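Local coordinates for universal stress protein A-like protein (Arabidopsis thaliana, PDB 2GM3), which binds AMP in the nucleotide pocket of a universal stress protein fold and probably acts in stress responses, at the interface of chains A and B. Coordinates in Å, arbitrary orientation; residue numbers count along the deposited sequence, not the author numbering. Chains: chain A/B, unknown protein.

The interface of chains A and B. Residues chain A 33, 38, 127, 157-160; chain B 33, 38, 127, 157-161.
Two copies of strand 158-162, one from each chain, pair antiparallel about a two-fold axis and join the subunits into a continuous sheet. The protein is a homohexamer, and this pairing is probably one of the contacts that build it. A:Met159 and B:Met159, both selenomethionine, face each other at the centre of the pairing. On either side, Val158 of one chain and Thr160 of the other exchange backbone hydrogen bonds. The N-H of B:Thr160 points nearly along the C=O axis of A:Val158, with N to O at 2.8 Å and 163° at the hydrogen; the return bond from A:Val158 N to B:Thr160 O is 3.0 Å.

On the side of the paired strands facing Trp33 and Ile38, the selenomethionines extend from the backbone with CG anti to N (chi1 174° in A:Met159), then bend at chi2 and chi3. The terminal methyls thereby meet at the two-fold axis, A:Met159 CE 3.5 Å from B:Met159 CE. Each methyl also lies over a face of the partner's Phe127 ring, towards the rim; B:Met159 CE is 4.0 Å from the ring centroid of A:Phe127.

A:Pro157, with the most surface buried, sets its CG over the indole face of B:Trp33, 3.7 Å from the centroid of the six-membered ring. Its CB rests against B:Ile161 CG1. The CH2-CZ2 edge of the same indole comes up against the CB, CG and CD2 side of A:Phe127, with B:Trp33 CH2 3.4 Å from A:Phe127 CD2 and the ring planes 83° apart, edge to face, so that B:Trp33 fills the angle between proline and phenylalanine. An alanine in place of B:Trp33 would remove both the face under the proline and the edge against the phenylalanine, and would probably loosen the packing at this end of the strand pair. B:Ile38 crosses at about a right angle and sets CD1 over the CE2-CZ side of that same phenylalanine face, 3.4 Å from A:Phe127 CE2.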
loop_
_atom_site.group_PDB
_atom_site.type_symbol
_atom_site.label_atom_id
_atom_site.label_comp_id
_atom_site.label_asym_id
_atom_site.label_seq_id
_atom_site.Cartn_x
_atom_site.Cartn_y
_atom_site.Cartn_z
ATOM N N TRP A 33 -5.738 8.337 -6.777
ATOM C CA TRP A 33 -6.441 7.289 -6.114
ATOM C C TRP A 33 -6.341 7.472 -4.605
ATOM O O TRP A 33 -7.350 7.330 -3.905
ATOM C CB TRP A 33 -5.847 5.947 -6.506
ATOM C CG TRP A 33 -6.587 4.783 -5.989
ATOM C CD1 TRP A 33 -7.581 4.096 -6.633
ATOM C CD2 TRP A 33 -6.404 4.139 -4.732
ATOM N NE1 TRP A 33 -8.016 3.079 -5.861
ATOM C CE2 TRP A 33 -7.315 3.069 -4.683
ATOM C CE3 TRP A 33 -5.567 4.368 -3.633
ATOM C CZ2 TRP A 33 -7.428 2.227 -3.575
ATOM C CZ3 TRP A 33 -5.669 3.520 -2.533
ATOM C CH2 TRP A 33 -6.588 2.454 -2.525
ATOM N N ILE A 38 -8.389 7.275 0.010
ATOM C CA ILE A 38 -7.812 7.313 1.368
ATOM C C ILE A 38 -8.011 8.650 2.092
ATOM O O ILE A 38 -8.538 8.676 3.194
ATOM C CB ILE A 38 -6.303 6.875 1.394
ATOM C CG1 ILE A 38 -6.103 5.525 0.678
ATOM C CG2 ILE A 38 -5.697 6.892 2.835
ATOM C CD1 ILE A 38 -6.093 4.337 1.569
ATOM N N PHE A 127 3.050 5.626 5.662
ATOM C CA PHE A 127 3.172 4.747 4.541
ATOM C C PHE A 127 3.686 5.376 3.265
ATOM O O PHE A 127 3.694 6.599 3.121
ATOM C CB PHE A 127 1.893 3.941 4.299
ATOM C CG PHE A 127 0.699 4.729 3.820
ATOM C CD1 PHE A 127 0.251 4.580 2.522
ATOM C CD2 PHE A 127 -0.037 5.526 4.697
ATOM C CE1 PHE A 127 -0.898 5.260 2.072
ATOM C CE2 PHE A 127 -1.155 6.200 4.273
ATOM C CZ PHE A 127 -1.597 6.072 2.957
ATOM N N PRO A 157 4.747 0.563 5.672
ATOM C CA PRO A 157 3.717 0.054 4.751
ATOM C C PRO A 157 3.823 0.652 3.358
ATOM O O PRO A 157 4.107 1.845 3.203
ATOM C CB PRO A 157 2.415 0.526 5.394
ATOM C CG PRO A 157 2.747 0.492 6.896
ATOM C CD PRO A 157 4.173 1.010 6.957
ATOM N N VAL A 158 3.603 -0.179 2.354
ATOM C CA VAL A 158 3.675 0.244 0.978
ATOM C C VAL A 158 2.345 -0.053 0.290
ATOM O O VAL A 158 1.831 -1.147 0.393
ATOM C CB VAL A 158 4.865 -0.454 0.196
ATOM C CG1 VAL A 158 4.997 0.145 -1.180
ATOM C CG2 VAL A 158 6.195 -0.276 0.918
HETATM N N MSE A 159 1.804 0.946 -0.375
HETATM C CA MSE A 159 0.595 0.842 -1.115
HETATM C C MSE A 159 1.049 0.900 -2.555
HETATM O O MSE A 159 1.651 1.900 -2.965
HETATM C CB MSE A 159 -0.261 2.074 -0.823
HETATM C CG MSE A 159 -1.509 2.145 -1.677
HETATM SE SE MSE A 159 -2.770 0.775 -1.116
HETATM C CE MSE A 159 -3.527 1.732 0.236
ATOM N N THR A 160 0.787 -0.159 -3.319
ATOM C CA THR A 160 1.101 -0.168 -4.739
ATOM C C THR A 160 -0.206 -0.076 -5.507
ATOM O O THR A 160 -1.098 -0.913 -5.323
ATOM C CB THR A 160 1.857 -1.447 -5.219
ATOM O OG1 THR A 160 1.129 -2.591 -4.816
ATOM C CG2 THR A 160 3.165 -1.563 -4.575
ATOM N N TRP B 33 -2.402 -1.427 12.030
ATOM C CA TRP B 33 -1.827 -0.257 11.413
ATOM C C TRP B 33 -2.892 0.431 10.557
ATOM O O TRP B 33 -3.051 1.652 10.621
ATOM C CB TRP B 33 -0.576 -0.576 10.604
ATOM C CG TRP B 33 -0.060 0.654 9.956
ATOM C CD1 TRP B 33 0.848 1.544 10.475
ATOM C CD2 TRP B 33 -0.465 1.174 8.690
ATOM N NE1 TRP B 33 1.053 2.563 9.584
ATOM C CE2 TRP B 33 0.256 2.367 8.482
ATOM C CE3 TRP B 33 -1.334 0.721 7.689
ATOM C CZ2 TRP B 33 0.129 3.128 7.312
ATOM C CZ3 TRP B 33 -1.475 1.479 6.518
ATOM C CH2 TRP B 33 -0.745 2.669 6.348
ATOM N N ILE B 38 -4.892 4.646 8.685
ATOM C CA ILE B 38 -5.776 4.861 7.543
ATOM C C ILE B 38 -7.183 5.229 7.997
ATOM O O ILE B 38 -7.736 6.241 7.576
ATOM C CB ILE B 38 -5.851 3.598 6.629
ATOM C CG1 ILE B 38 -4.450 3.219 6.086
ATOM C CG2 ILE B 38 -6.958 3.755 5.536
ATOM C CD1 ILE B 38 -3.804 4.261 5.207
ATOM N N PHE B 127 -9.252 -1.601 -1.823
ATOM C CA PHE B 127 -7.899 -2.151 -1.752
ATOM C C PHE B 127 -7.779 -3.296 -0.779
ATOM O O PHE B 127 -8.689 -3.573 -0.009
ATOM C CB PHE B 127 -6.808 -1.085 -1.499
ATOM C CG PHE B 127 -6.848 -0.472 -0.123
ATOM C CD1 PHE B 127 -5.981 -0.916 0.873
ATOM C CD2 PHE B 127 -7.732 0.556 0.171
ATOM C CE1 PHE B 127 -5.980 -0.338 2.125
ATOM C CE2 PHE B 127 -7.740 1.139 1.432
ATOM C CZ PHE B 127 -6.874 0.688 2.418
ATOM N N PRO B 157 -5.613 -2.093 -5.841
ATOM C CA PRO B 157 -4.428 -1.718 -5.052
ATOM C C PRO B 157 -4.181 -2.601 -3.823
ATOM O O PRO B 157 -5.106 -3.120 -3.204
ATOM C CB PRO B 157 -4.702 -0.259 -4.668
ATOM C CG PRO B 157 -5.636 0.242 -5.761
ATOM C CD PRO B 157 -6.449 -0.932 -6.212
ATOM N N VAL B 158 -2.905 -2.764 -3.505
ATOM C CA VAL B 158 -2.466 -3.599 -2.418
ATOM C C VAL B 158 -1.611 -2.817 -1.431
ATOM O O VAL B 158 -0.640 -2.139 -1.790
ATOM C CB VAL B 158 -1.657 -4.784 -2.955
ATOM C CG1 VAL B 158 -1.169 -5.627 -1.808
ATOM C CG2 VAL B 158 -2.530 -5.633 -3.897
HETATM N N MSE B 159 -1.957 -2.918 -0.166
HETATM C CA MSE B 159 -1.134 -2.334 0.864
HETATM C C MSE B 159 -0.419 -3.489 1.568
HETATM O O MSE B 159 -1.078 -4.398 2.146
HETATM C CB MSE B 159 -2.038 -1.579 1.823
HETATM C CG MSE B 159 -1.392 -1.126 3.126
HETATM SE SE MSE B 159 -0.453 0.471 2.795
HETATM C CE MSE B 159 -1.811 1.662 3.300
ATOM N N THR B 160 0.903 -3.478 1.517
ATOM C CA THR B 160 1.684 -4.516 2.152
ATOM C C THR B 160 2.310 -3.952 3.397
ATOM O O THR B 160 2.978 -2.928 3.346
ATOM C CB THR B 160 2.798 -4.999 1.253
ATOM O OG1 THR B 160 2.262 -5.208 -0.050
ATOM C CG2 THR B 160 3.360 -6.301 1.786
ATOM N N ILE B 161 2.093 -4.621 4.514
ATOM C CA ILE B 161 2.567 -4.136 5.779
ATOM C C ILE B 161 3.428 -5.194 6.402
ATOM O O ILE B 161 2.976 -6.309 6.634
ATOM C CB ILE B 161 1.419 -3.814 6.715
ATOM C CG1 ILE B 161 0.573 -2.721 6.079
ATOM C CG2 ILE B 161 1.964 -3.389 8.043
ATOM C CD1 ILE B 161 -0.799 -2.687 6.539
#